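Local coordinates for hypothetical protein (Shewanella denitrificans, PDB 2OQM) that is of unknown function but belongs to the DinB-like family of helical-bundle proteins, some members of which are probably metal-dependent enzymes, at residues K31-L36 against I75-A80; F160-A165 against K179-A184; N68-V73 against A105-R110; L24-F29 against V82-L87; P95-S100 against I111-T116. One frame throughout, in Å; residues are numbered along the deposited sequence.

Contact 1: residues K31-L36 against I75-A80; sequences KMLKNL and IACDTA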
# COMPACT_ATOMS: atom_id res chain seq x y z
N LYS A 31 6.75 -1.74 -11.33
CA LYS A 31 7.70 -0.92 -10.62
C LYS A 31 7.96 -1.39 -9.22
O LYS A 31 9.10 -1.51 -8.81
CB LYS A 31 7.21 0.53 -10.56
CG LYS A 31 8.25 1.48 -9.98
CD LYS A 31 7.75 2.95 -9.86
CE LYS A 31 8.84 3.89 -9.36
NZ LYS A 31 8.27 5.19 -8.97
N MSE A 32 6.91 -1.68 -8.48
CA MSE A 32 7.07 -2.08 -7.09
C MSE A 32 7.72 -3.47 -7.00
O MSE A 32 8.44 -3.74 -6.05
CB MSE A 32 5.74 -2.10 -6.40
CG MSE A 32 5.08 -0.72 -6.17
SE MSE A 32 6.25 0.44 -5.15
CE MSE A 32 6.43 -0.71 -3.58
N LEU A 33 7.44 -4.35 -7.95
CA LEU A 33 8.09 -5.67 -7.95
C LEU A 33 9.57 -5.54 -8.27
O LEU A 33 10.39 -6.26 -7.68
CB LEU A 33 7.42 -6.68 -8.89
CG LEU A 33 6.03 -7.13 -8.43
CD1 LEU A 33 5.26 -7.88 -9.54
CD2 LEU A 33 6.06 -7.92 -7.09
N LYS A 34 9.92 -4.66 -9.21
CA LYS A 34 11.32 -4.34 -9.45
C LYS A 34 11.97 -3.77 -8.18
O LYS A 34 13.12 -4.06 -7.83
CB LYS A 34 11.44 -3.36 -10.60
CG LYS A 34 11.08 -3.99 -11.96
CD LYS A 34 11.35 -3.04 -13.09
CE LYS A 34 10.55 -3.40 -14.34
NZ LYS A 34 10.53 -2.24 -15.32
N ASN A 35 11.23 -2.94 -7.49
CA ASN A 35 11.71 -2.39 -6.22
C ASN A 35 11.93 -3.48 -5.18
O ASN A 35 12.93 -3.48 -4.44
CB ASN A 35 10.74 -1.34 -5.69
CG ASN A 35 10.71 -0.09 -6.51
OD1 ASN A 35 11.55 0.13 -7.40
ND2 ASN A 35 9.69 0.74 -6.25
N LEU A 36 11.05 -4.48 -5.17
CA LEU A 36 11.20 -5.60 -4.26
C LEU A 36 12.51 -6.37 -4.59
O LEU A 36 13.24 -6.85 -3.69
CB LEU A 36 9.98 -6.52 -4.36
CG LEU A 36 9.96 -7.69 -3.39
CD1 LEU A 36 10.04 -7.26 -1.92
CD2 LEU A 36 8.72 -8.57 -3.72
N ILE A 75 3.02 -13.99 -2.23
CA ILE A 75 1.69 -13.37 -2.18
C ILE A 75 1.71 -12.02 -2.88
O ILE A 75 0.78 -11.72 -3.59
CB ILE A 75 1.13 -13.21 -0.76
CG1 ILE A 75 1.02 -14.58 -0.09
CG2 ILE A 75 -0.28 -12.59 -0.85
CD1 ILE A 75 0.94 -14.60 1.45
N ALA A 76 2.77 -11.25 -2.72
CA ALA A 76 2.92 -10.02 -3.51
C ALA A 76 2.88 -10.30 -4.98
O ALA A 76 2.17 -9.65 -5.71
CB ALA A 76 4.17 -9.20 -3.13
N CYS A 77 3.61 -11.30 -5.45
CA CYS A 77 3.64 -11.60 -6.86
C CYS A 77 2.24 -12.03 -7.36
O CYS A 77 1.80 -11.61 -8.43
CB CYS A 77 4.65 -12.69 -7.15
SG CYS A 77 6.42 -12.22 -7.01
N ASP A 78 1.58 -12.87 -6.59
CA ASP A 78 0.25 -13.38 -6.94
C ASP A 78 -0.77 -12.27 -6.93
O ASP A 78 -1.62 -12.19 -7.80
CB ASP A 78 -0.19 -14.48 -5.98
CG ASP A 78 0.36 -15.84 -6.32
OD1 ASP A 78 0.94 -16.04 -7.40
OD2 ASP A 78 0.20 -16.72 -5.46
N THR A 79 -0.63 -11.33 -6.00
CA THR A 79 -1.56 -10.23 -5.97
C THR A 79 -1.55 -9.45 -7.30
O THR A 79 -2.61 -9.10 -7.84
CB THR A 79 -1.23 -9.31 -4.81
OG1 THR A 79 -1.37 -10.05 -3.59
CG2 THR A 79 -2.16 -8.13 -4.78
N ALA A 80 -0.34 -9.13 -7.77
CA ALA A 80 -0.13 -8.44 -9.04
C ALA A 80 -0.63 -9.28 -10.21
O ALA A 80 -1.42 -8.80 -11.03
CB ALA A 80 1.33 -8.10 -9.24
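Leu33 and Cys77 face each other across two nearly antiparallel helices, whose segment axes come within 11.0 Å and make an angle of 165° between their N-to-C directions. No hydrogen bond crosses the gap. Leu33 is the main bridge. Its two methyls divide the work. CD1 rests on the methyl of Ala80, with Leu33 CD1 to Ala80 CB at 3.9 Å. CD2 turns toward the preceding turn and lies 4.3 Å from Cys77 SG. The first torsion of Leu33 puts CG anti to the carbonyl carbon (chi1 -69°), and from there the branched end reaches over the opposite helix. The small side chains of Ala76 and Ala80 point toward helix 13-50 and leave room for the leucine.

The pair belongs to the four-helix bundle of the DinB-like fold and sits close to the centre of the chain. The other two long helices close the flanks. Met32, a selenomethionine, and Ala76 meet Ile162 of helix 146-172. Leu33 and Cys77 touch Val114 of helix 104-119.

The polar groups turn elsewhere. Thr79 OG1 donates to Ile75 O at 2.7 Å, from above the carbonyl plane. Thr79 N reaches the same oxygen from the other face. Asp78 OD1 forms a salt bridge with Arg110. Lys31 NZ bonds to Ala184 O and forms a salt bridge with Glu152 of the second subunit.

Contact 2: residues F160-A165 against K179-A184; sequences FHITTA and KDYLGA. With FMT (formic acid), chain P.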
# COMPACT_ATOMS: atom_id res chain seq x y z
N PHE A 160 0.66 -4.01 1.24
CA PHE A 160 0.74 -4.77 2.48
C PHE A 160 1.86 -5.81 2.44
O PHE A 160 2.70 -5.88 3.35
CB PHE A 160 -0.57 -5.48 2.77
CG PHE A 160 -0.56 -6.22 4.10
CD1 PHE A 160 -0.08 -7.54 4.17
CD2 PHE A 160 -0.99 -5.64 5.27
CE1 PHE A 160 -0.02 -8.25 5.37
CE2 PHE A 160 -0.93 -6.36 6.49
CZ PHE A 160 -0.43 -7.69 6.50
N HIS A 161 1.86 -6.65 1.41
CA HIS A 161 2.82 -7.72 1.40
C HIS A 161 4.25 -7.30 1.05
O HIS A 161 5.20 -7.85 1.64
CB HIS A 161 2.30 -8.86 0.57
CG HIS A 161 1.09 -9.50 1.15
ND1 HIS A 161 1.17 -10.38 2.21
CD2 HIS A 161 -0.24 -9.34 0.89
CE1 HIS A 161 -0.06 -10.77 2.55
NE2 HIS A 161 -0.93 -10.15 1.76
N ILE A 162 4.42 -6.32 0.17
CA ILE A 162 5.72 -5.73 -0.06
C ILE A 162 6.27 -5.00 1.19
O ILE A 162 7.42 -5.17 1.59
CB ILE A 162 5.75 -4.82 -1.29
CG1 ILE A 162 5.49 -5.60 -2.60
CG2 ILE A 162 7.12 -4.13 -1.39
CD1 ILE A 162 5.62 -4.79 -3.89
N THR A 163 5.43 -4.22 1.86
CA THR A 163 5.84 -3.59 3.11
C THR A 163 6.19 -4.58 4.21
O THR A 163 7.10 -4.33 4.98
CB THR A 163 4.82 -2.52 3.59
OG1 THR A 163 4.63 -1.57 2.53
CG2 THR A 163 5.32 -1.73 4.82
N THR A 164 5.46 -5.68 4.32
CA THR A 164 5.72 -6.66 5.34
C THR A 164 7.02 -7.37 5.01
O THR A 164 7.79 -7.62 5.91
CB THR A 164 4.56 -7.67 5.44
OG1 THR A 164 3.36 -6.96 5.77
CG2 THR A 164 4.83 -8.71 6.56
N ALA A 165 7.30 -7.65 3.73
CA ALA A 165 8.59 -8.22 3.31
C ALA A 165 9.71 -7.27 3.72
O ALA A 165 10.72 -7.69 4.28
CB ALA A 165 8.61 -8.46 1.81
N LYS A 179 13.55 4.95 0.11
CA LYS A 179 13.89 5.08 -1.32
C LYS A 179 13.92 3.74 -2.04
O LYS A 179 13.66 3.68 -3.24
CB LYS A 179 15.23 5.82 -1.53
CG LYS A 179 15.18 7.26 -1.08
N ASP A 180 14.26 2.67 -1.32
CA ASP A 180 14.35 1.33 -1.89
C ASP A 180 12.99 0.80 -2.18
O ASP A 180 12.78 0.11 -3.18
CB ASP A 180 15.08 0.40 -0.92
CG ASP A 180 16.53 0.81 -0.70
OD1 ASP A 180 17.24 1.13 -1.69
OD2 ASP A 180 16.94 0.84 0.48
N TYR A 181 12.04 1.11 -1.29
CA TYR A 181 10.62 0.74 -1.47
C TYR A 181 9.91 1.52 -2.57
O TYR A 181 9.15 0.95 -3.33
CB TYR A 181 9.90 0.92 -0.13
CG TYR A 181 8.40 0.86 -0.11
CD1 TYR A 181 7.73 -0.35 0.01
CD2 TYR A 181 7.63 2.03 -0.14
CE1 TYR A 181 6.37 -0.41 0.05
CE2 TYR A 181 6.28 1.97 -0.07
CZ TYR A 181 5.64 0.75 0.02
OH TYR A 181 4.28 0.74 0.11
N LEU A 182 10.11 2.81 -2.63
CA LEU A 182 9.42 3.68 -3.62
C LEU A 182 10.05 3.57 -5.02
O LEU A 182 9.38 3.53 -6.02
CB LEU A 182 9.49 5.15 -3.15
CG LEU A 182 8.62 5.46 -1.93
CD1 LEU A 182 8.87 6.90 -1.53
CD2 LEU A 182 7.09 5.18 -2.11
N GLY A 183 11.38 3.54 -5.05
CA GLY A 183 12.10 3.53 -6.31
C GLY A 183 12.26 4.92 -6.87
O GLY A 183 11.88 5.90 -6.22
N ALA A 184 12.84 5.01 -8.05
CA ALA A 184 13.05 6.31 -8.69
C ALA A 184 11.72 6.96 -9.09
O ALA A 184 10.73 6.27 -9.41
CB ALA A 184 13.96 6.19 -9.91
C FMT P . 11.90 1.67 -9.96
O1 FMT P . 11.88 0.46 -10.22
O2 FMT P . 12.92 2.24 -9.55
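The Tyr181 ring is approached obliquely by Ile162 and Thr163, and its CE1 corner meets both. The contact lays the short C-terminal helix 178-182 against the last long helix of the DinB-like four-helix bundle. Thr163 OG1 lies 3.2 Å from Tyr181 CE1, and Ile162 CG2 lies 4.1 Å from the same carbon. Two more flat groups lie on the far side of segment 160-165 in helix 146-172. The Phe160 ring carries Thr164 OG1 over one face, offset toward the rim, and has His161 CG at its edge. Phe160 CD1 in turn lies over the centre of the His161 ring.

Tyr181 does the bridging. Its CG is anti to the backbone N (chi1 168°), which carries the ring to helix 146-172 although its CB points neither toward nor away from that helix. Its hydroxyl is hydrogen-bonded to Pro156 O of the second subunit, and its ring is edge-to-face with Phe160 of that subunit. The tyrosine therefore also serves the dimer interface. Thr163 OG1 is hydrogen-bonded to Tyr159 O, one turn back in its own helix.

Gly183, the first residue after helix 178-182, leaves helical angles with a positive phi (82°). Asn35 of helix 13-50 makes weak hydrogen bonds to the carbonyl oxygens of Tyr181 and Leu182. Next, Ala184 N donates to O2 of a formic acid, probably from the crystallisation liquor, at 3.2 Å, with 157° at the hydrogen.

Contact 3: residues N68-V73 against A105-R110; sequences NLIRQV and AELRQR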
# COMPACT_ATOMS: atom_id res chain seq x y z
N ASN A 68 5.95 -16.12 6.49
CA ASN A 68 7.33 -15.71 6.47
C ASN A 68 7.71 -14.95 5.17
O ASN A 68 6.85 -14.65 4.34
CB ASN A 68 8.24 -16.89 6.72
CG ASN A 68 8.23 -17.90 5.57
OD1 ASN A 68 7.72 -17.62 4.49
ND2 ASN A 68 8.84 -19.06 5.81
N LEU A 69 8.97 -14.57 5.05
CA LEU A 69 9.39 -13.68 3.98
C LEU A 69 9.16 -14.29 2.60
O LEU A 69 8.69 -13.63 1.70
CB LEU A 69 10.86 -13.23 4.18
CG LEU A 69 11.49 -12.31 3.12
CD1 LEU A 69 10.68 -10.98 3.01
CD2 LEU A 69 12.93 -12.04 3.54
N ILE A 70 9.48 -15.58 2.44
CA ILE A 70 9.26 -16.29 1.18
C ILE A 70 7.78 -16.14 0.78
O ILE A 70 7.44 -15.79 -0.35
CB ILE A 70 9.59 -17.75 1.33
CG1 ILE A 70 11.10 -17.98 1.42
CG2 ILE A 70 9.02 -18.53 0.10
CD1 ILE A 70 11.53 -19.35 2.07
N ARG A 71 6.91 -16.33 1.76
CA ARG A 71 5.48 -16.27 1.50
C ARG A 71 4.98 -14.89 1.17
O ARG A 71 4.17 -14.71 0.28
CB ARG A 71 4.68 -16.83 2.70
CG ARG A 71 4.81 -18.29 2.92
CD ARG A 71 4.05 -19.11 1.88
NE ARG A 71 2.60 -19.04 1.96
CZ ARG A 71 1.77 -18.67 0.97
NH1 ARG A 71 2.23 -18.31 -0.23
NH2 ARG A 71 0.44 -18.70 1.17
N GLN A 72 5.49 -13.88 1.84
CA GLN A 72 5.13 -12.52 1.52
C GLN A 72 5.44 -12.21 0.06
O GLN A 72 4.66 -11.51 -0.58
CB GLN A 72 5.88 -11.50 2.41
CG GLN A 72 5.63 -11.55 3.91
CD GLN A 72 4.17 -11.33 4.23
OE1 GLN A 72 3.52 -10.52 3.58
NE2 GLN A 72 3.64 -12.04 5.23
N VAL A 73 6.61 -12.65 -0.42
CA VAL A 73 7.04 -12.38 -1.80
C VAL A 73 6.10 -13.10 -2.75
O VAL A 73 5.62 -12.50 -3.73
CB VAL A 73 8.51 -12.76 -2.04
CG1 VAL A 73 8.90 -12.69 -3.52
CG2 VAL A 73 9.44 -11.83 -1.16
N ALA A 105 17.17 -17.39 -5.34
CA ALA A 105 17.19 -17.49 -6.79
C ALA A 105 15.80 -17.77 -7.33
O ALA A 105 15.35 -17.18 -8.33
CB ALA A 105 18.18 -18.60 -7.26
N GLU A 106 15.12 -18.66 -6.65
CA GLU A 106 13.81 -19.08 -7.07
C GLU A 106 12.81 -17.95 -6.96
O GLU A 106 11.91 -17.84 -7.76
CB GLU A 106 13.38 -20.24 -6.22
CG GLU A 106 14.22 -21.49 -6.49
CD GLU A 106 13.87 -22.64 -5.56
OE1 GLU A 106 13.50 -22.38 -4.39
OE2 GLU A 106 13.97 -23.80 -6.01
N LEU A 107 12.93 -17.16 -5.91
CA LEU A 107 12.08 -16.00 -5.73
C LEU A 107 12.35 -14.96 -6.77
O LEU A 107 11.43 -14.38 -7.30
CB LEU A 107 12.26 -15.40 -4.33
CG LEU A 107 11.71 -16.20 -3.16
CD1 LEU A 107 11.98 -15.45 -1.87
CD2 LEU A 107 10.17 -16.52 -3.31
N ARG A 108 13.63 -14.73 -7.11
CA ARG A 108 13.95 -13.80 -8.20
C ARG A 108 13.33 -14.26 -9.52
O ARG A 108 12.85 -13.44 -10.30
CB ARG A 108 15.43 -13.68 -8.42
CG ARG A 108 16.17 -13.23 -7.21
CD ARG A 108 16.54 -11.81 -7.28
NE ARG A 108 17.78 -11.51 -6.53
CZ ARG A 108 18.04 -10.32 -6.01
NH1 ARG A 108 17.16 -9.32 -6.13
NH2 ARG A 108 19.15 -10.14 -5.35
N GLN A 109 13.31 -15.57 -9.74
CA GLN A 109 12.63 -16.13 -10.93
C GLN A 109 11.12 -15.86 -10.90
O GLN A 109 10.55 -15.50 -11.91
CB GLN A 109 12.89 -17.61 -11.06
CG GLN A 109 12.18 -18.25 -12.29
CD GLN A 109 12.63 -17.65 -13.61
OE1 GLN A 109 11.82 -17.11 -14.38
NE2 GLN A 109 13.93 -17.73 -13.88
N ARG A 110 10.51 -16.00 -9.74
CA ARG A 110 9.06 -15.76 -9.57
C ARG A 110 8.71 -14.32 -9.92
O ARG A 110 7.77 -14.07 -10.70
CB ARG A 110 8.65 -16.09 -8.14
CG ARG A 110 7.18 -15.84 -7.77
CD ARG A 110 6.28 -16.80 -8.37
NE ARG A 110 4.96 -16.79 -7.74
CZ ARG A 110 4.56 -17.61 -6.76
NH1 ARG A 110 5.38 -18.50 -6.21
NH2 ARG A 110 3.33 -17.55 -6.34
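Two helices of the bundle that run the same way, 69-87 and 104-119, meet where Leu107 packs against Ile70 and Val73. The contact is apolar and buried. Leu107 CD2 does most of the touching: it lies 4.0 Å from Val73 CG1 and 4.1 Å from Ile70 CG2. The other methyl, Leu107 CD1, comes within 4.2 Å of Ile70 CA and so reaches the backbone. Ile70 and Leu107 cross at about a right angle, while Val73 meets the leucine at a slant. Val73 CG1 stands anti to the backbone N (chi1 171°), and this branch is the one that meets the leucine.

A parallel pair in the middle of the chain fits the up-down-down-up order of DinB-like four-helix bundles. Here a long excursion joins the two helices. Leu58 of the short helix 54-58 covers both Ile70 and Leu107, and Phe40 of helix 13-50 packs on Val73.

Helix 69-87 starts at this level. Asn68 is its N-cap: Asn68 OD1 accepts from Arg71 N at 3.1 Å, nearly along the C=O axis, with an angle of 160° at the hydrogen. Arg71 NH1 and Arg110 NH2 stay 6.3 Å apart. Arg110 forms salt bridges with Asp78, Asp99 and Glu101; Arg71 NH1 bonds to Gln74 and makes a long, weak ion pair with Asp99. On the far side of its helix, Arg108 forms salt bridges with Asp41 and Glu44.

Contact 4: residues L24-F29 against V82-L87; sequences LTVVQF and VGVARL. With EDO (1,2-ethanediol), chain G.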
# COMPACT_ATOMS: atom_id res chain seq x y z
N LEU A 24 -2.23 1.85 -12.68
CA LEU A 24 -2.24 1.51 -11.26
C LEU A 24 -1.74 0.09 -11.03
O LEU A 24 -1.25 -0.23 -9.95
CB LEU A 24 -3.65 1.62 -10.72
CG LEU A 24 -4.25 2.99 -10.50
CD1 LEU A 24 -5.77 2.90 -10.24
CD2 LEU A 24 -3.50 3.67 -9.35
N THR A 25 -1.95 -0.78 -12.02
CA THR A 25 -1.74 -2.21 -11.82
C THR A 25 -0.55 -2.64 -12.63
O THR A 25 0.56 -2.72 -12.09
CB THR A 25 -3.02 -3.03 -12.10
OG1 THR A 25 -3.45 -2.91 -13.47
CG2 THR A 25 -4.18 -2.61 -11.12
N VAL A 26 -0.70 -2.79 -13.93
CA VAL A 26 0.43 -3.25 -14.74
C VAL A 26 1.70 -2.42 -14.51
O VAL A 26 2.79 -2.95 -14.27
CB VAL A 26 0.09 -3.30 -16.26
CG1 VAL A 26 1.38 -3.63 -17.11
CG2 VAL A 26 -0.92 -4.39 -16.50
N VAL A 27 1.56 -1.11 -14.62
CA VAL A 27 2.74 -0.27 -14.62
C VAL A 27 3.29 -0.12 -13.17
O VAL A 27 4.45 -0.45 -12.90
CB VAL A 27 2.43 1.05 -15.25
CG1 VAL A 27 3.68 1.98 -15.23
CG2 VAL A 27 1.91 0.81 -16.72
N GLN A 28 2.48 0.33 -12.24
CA GLN A 28 2.96 0.56 -10.88
C GLN A 28 3.28 -0.71 -10.13
O GLN A 28 4.26 -0.75 -9.38
CB GLN A 28 2.04 1.54 -10.08
CG GLN A 28 2.49 1.81 -8.66
CD GLN A 28 3.80 2.58 -8.53
OE1 GLN A 28 4.36 3.14 -9.50
NE2 GLN A 28 4.27 2.64 -7.30
N PHE A 29 2.53 -1.79 -10.36
CA PHE A 29 2.88 -3.04 -9.73
C PHE A 29 4.19 -3.62 -10.26
O PHE A 29 4.93 -4.26 -9.49
CB PHE A 29 1.84 -4.12 -9.98
CG PHE A 29 0.50 -3.94 -9.26
CD1 PHE A 29 0.31 -2.96 -8.28
CD2 PHE A 29 -0.53 -4.82 -9.52
CE1 PHE A 29 -0.93 -2.86 -7.62
CE2 PHE A 29 -1.74 -4.73 -8.86
CZ PHE A 29 -1.93 -3.73 -7.90
N VAL A 82 -2.57 -12.20 -10.42
CA VAL A 82 -3.99 -12.57 -10.39
C VAL A 82 -4.88 -11.34 -10.44
O VAL A 82 -5.98 -11.37 -11.03
CB VAL A 82 -4.31 -13.45 -9.18
CG1 VAL A 82 -5.87 -13.67 -9.05
CG2 VAL A 82 -3.51 -14.77 -9.25
N GLY A 83 -4.44 -10.27 -9.81
CA GLY A 83 -5.18 -8.99 -9.84
C GLY A 83 -5.38 -8.54 -11.29
O GLY A 83 -6.49 -8.26 -11.74
N VAL A 84 -4.30 -8.50 -12.05
CA VAL A 84 -4.35 -8.12 -13.46
C VAL A 84 -5.18 -9.11 -14.29
O VAL A 84 -6.03 -8.70 -15.07
CB VAL A 84 -2.94 -7.88 -14.05
CG1 VAL A 84 -2.95 -7.76 -15.60
CG2 VAL A 84 -2.33 -6.56 -13.39
N ALA A 85 -4.94 -10.41 -14.10
CA ALA A 85 -5.71 -11.45 -14.78
C ALA A 85 -7.21 -11.26 -14.56
O ALA A 85 -7.99 -11.31 -15.50
CB ALA A 85 -5.27 -12.83 -14.28
N ARG A 86 -7.59 -11.02 -13.32
CA ARG A 86 -8.98 -10.78 -12.96
C ARG A 86 -9.60 -9.54 -13.58
O ARG A 86 -10.72 -9.59 -14.10
CB ARG A 86 -9.14 -10.71 -11.46
CG ARG A 86 -9.18 -12.09 -10.76
CD ARG A 86 -9.63 -11.94 -9.33
NE ARG A 86 -9.33 -13.11 -8.52
CZ ARG A 86 -10.02 -14.25 -8.55
NH1 ARG A 86 -11.06 -14.38 -9.37
NH2 ARG A 86 -9.68 -15.26 -7.77
N LEU A 87 -8.88 -8.43 -13.53
CA LEU A 87 -9.39 -7.20 -14.08
C LEU A 87 -9.60 -7.28 -15.57
O LEU A 87 -10.49 -6.61 -16.11
CB LEU A 87 -8.43 -6.07 -13.76
CG LEU A 87 -8.45 -5.62 -12.33
CD1 LEU A 87 -7.22 -4.75 -12.08
CD2 LEU A 87 -9.71 -4.83 -12.02
C1 EDO G . -1.57 1.85 -7.19
O1 EDO G . -0.66 0.83 -7.55
C2 EDO G . -0.84 3.18 -7.11
O2 EDO G . 0.24 3.08 -6.20
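This is an apolar helix-to-helix contact between Thr25, Val26, Val84 and Leu87, where the C-terminal end of helix 69-87 packs against the N-terminal half of the antiparallel helix 13-50. The segment axes approach to 9.9 Å at 154°. Val84 is central. Its CG2 lies 3.8 Å from Thr25 OG1, and its CG1 lies 4.0 Å from Val26 CG2, the two valines crossing at about a right angle. Thr25 CG2 and Leu87 CD1 meet tip to tip at 3.8 Å. Thr25 OG1 sits between the backbone N and the carbonyl carbon (chi1 63°) and bonds to Leu21 O. A wider pi-type turn spans 24-27. There an ethanediol, probably from the crystallisation liquor, donates O1 to Leu24 O at 2.7 Å and also bonds to Tyr159 OH of this chain and Ile151 O of the second subunit. Phe126 from a loop covers Thr25 and Val26. Ile155 of helix 146-172 packs on Leu24 and Phe29, and Leu118 of helix 104-119 on Val84.

Contact 5: residues P95-S100 against I111-T116; sequences PKHDDS and IASVLT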
# COMPACT_ATOMS: atom_id res chain seq x y z
N PRO A 95 -0.56 -17.70 -15.82
CA PRO A 95 0.45 -18.70 -15.38
C PRO A 95 0.28 -19.18 -13.93
O PRO A 95 0.02 -18.37 -13.02
CB PRO A 95 1.80 -17.97 -15.56
CG PRO A 95 1.49 -16.52 -15.77
CD PRO A 95 0.07 -16.45 -16.29
N LYS A 96 0.46 -20.48 -13.72
CA LYS A 96 0.28 -21.10 -12.39
C LYS A 96 1.61 -21.34 -11.68
O LYS A 96 2.59 -21.77 -12.31
CB LYS A 96 -0.49 -22.43 -12.53
CG LYS A 96 -0.77 -23.14 -11.20
CD LYS A 96 -1.64 -22.31 -10.26
CE LYS A 96 -1.71 -22.98 -8.90
NZ LYS A 96 -2.53 -22.22 -7.92
N HIS A 97 1.64 -21.08 -10.38
CA HIS A 97 2.83 -21.29 -9.55
C HIS A 97 2.43 -22.16 -8.35
O HIS A 97 1.47 -21.86 -7.66
CB HIS A 97 3.37 -19.94 -9.06
CG HIS A 97 3.83 -19.02 -10.16
ND1 HIS A 97 3.15 -17.87 -10.52
CD2 HIS A 97 4.94 -19.05 -10.95
CE1 HIS A 97 3.80 -17.24 -11.48
NE2 HIS A 97 4.89 -17.94 -11.76
N ASP A 98 3.17 -23.25 -8.13
CA ASP A 98 2.92 -24.15 -6.98
C ASP A 98 3.49 -23.67 -5.62
O ASP A 98 3.34 -24.37 -4.61
CB ASP A 98 3.45 -25.55 -7.28
CG ASP A 98 4.98 -25.62 -7.31
OD1 ASP A 98 5.65 -24.56 -7.26
OD2 ASP A 98 5.50 -26.76 -7.38
N ASP A 99 4.16 -22.52 -5.59
CA ASP A 99 4.72 -21.97 -4.34
C ASP A 99 5.77 -22.85 -3.69
O ASP A 99 5.89 -22.92 -2.47
CB ASP A 99 3.61 -21.65 -3.35
CG ASP A 99 2.84 -20.39 -3.73
OD1 ASP A 99 3.37 -19.54 -4.48
OD2 ASP A 99 1.71 -20.23 -3.24
N SER A 100 6.58 -23.49 -4.52
CA SER A 100 7.61 -24.41 -4.04
C SER A 100 8.94 -23.73 -3.70
O SER A 100 9.89 -24.42 -3.29
CB SER A 100 7.86 -25.44 -5.13
OG SER A 100 8.26 -24.78 -6.35
N ILE A 111 9.50 -13.38 -9.40
CA ILE A 111 9.32 -11.96 -9.73
C ILE A 111 9.49 -11.73 -11.21
O ILE A 111 8.68 -11.08 -11.81
CB ILE A 111 10.30 -11.04 -8.93
CG1 ILE A 111 9.99 -11.14 -7.43
CG2 ILE A 111 10.24 -9.60 -9.39
CD1 ILE A 111 10.97 -10.36 -6.52
N ALA A 112 10.54 -12.31 -11.80
CA ALA A 112 10.81 -12.12 -13.21
C ALA A 112 9.64 -12.60 -14.09
O ALA A 112 9.30 -11.98 -15.09
CB ALA A 112 12.09 -12.86 -13.58
N SER A 113 9.05 -13.73 -13.71
CA SER A 113 7.94 -14.32 -14.46
C SER A 113 6.72 -13.41 -14.40
O SER A 113 6.03 -13.16 -15.40
CB SER A 113 7.57 -15.66 -13.82
OG SER A 113 6.39 -16.19 -14.39
N VAL A 114 6.42 -12.91 -13.22
CA VAL A 114 5.28 -12.00 -13.10
C VAL A 114 5.54 -10.74 -13.90
O VAL A 114 4.65 -10.24 -14.55
CB VAL A 114 4.95 -11.67 -11.64
CG1 VAL A 114 3.82 -10.62 -11.58
CG2 VAL A 114 4.55 -13.01 -10.94
N LEU A 115 6.77 -10.24 -13.87
CA LEU A 115 7.10 -9.06 -14.66
C LEU A 115 6.93 -9.29 -16.13
O LEU A 115 6.41 -8.44 -16.81
CB LEU A 115 8.54 -8.54 -14.36
CG LEU A 115 8.78 -7.85 -13.02
CD1 LEU A 115 10.30 -7.62 -12.74
CD2 LEU A 115 7.96 -6.52 -12.90
N THR A 116 7.35 -10.46 -16.64
CA THR A 116 7.16 -10.81 -18.04
C THR A 116 5.68 -10.92 -18.39
O THR A 116 5.26 -10.44 -19.44
CB THR A 116 7.88 -12.14 -18.37
OG1 THR A 116 9.27 -12.02 -18.04
CG2 THR A 116 7.75 -12.53 -19.84
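Ala112 O is gripped twice, by Thr116 N at 2.9 Å and by Thr116 OG1 at 3.0 Å, one residue before the Ser113 that meets His97. The two donors come from opposite faces of the carbonyl plane, and the hydroxyl bonds back to its own helix.

Across the contact, the polar link is weak. His97 NE2 and Ser113 OG are 3.5 Å apart, and either could be the donor. Ser113 OG lies at the edge of the imidazole, near its plane. It stands anti to the backbone N (chi1 172°), but the serine has two conformers, so the bond is doubtful for part of the molecules. His97 CE1 also touches Val114 CG2 at 4.3 Å, obliquely.

The stronger hold on His97 comes from elsewhere. Its ND1 is hydrogen-bonded to Lys81 NZ, which also binds Pro95 O. Lys81, on helix 69-87, probably helps to hold the ring's orientation. Further along the loop, Asp99 OD1 forms a salt bridge with Arg110.

The chain turns around Asp98 and Asp99, Asp99 having positive phi. Ser100 OG donates to Asp98 OD1 at 2.8 Å on the syn side of the carboxylate. Ser100 N makes a weak bond to the same oxygen, at 3.1 Å, which resembles an Asx turn. The whole is a connection between two bundle helices that folds back along the second one, 104-119.

How the contacts relate
Contacts 1 and 4 join the same two helices, 13-50 and 69-87, at successive levels, both buried and apolar. Contact 3 uses the other end of helix 69-87, about 19 Å from contact 4 between centres. Contact 1 lies nearest the centre of the chain. It touches all the others: Lys31 NZ bonds to Ala184 O of contact 2, Leu33 packs on Val114 of contact 5, Leu36 on Val73 of contact 3, and Ala80 on Phe29 of contact 4. Contact 5 is only partly buried and depends more on polar groups. Contacts 2 and 4 both touch the second subunit. Gln72 of contact 3 and His161 of contact 2, probably hydrogen-bonded, link helices 69-87 and 146-172.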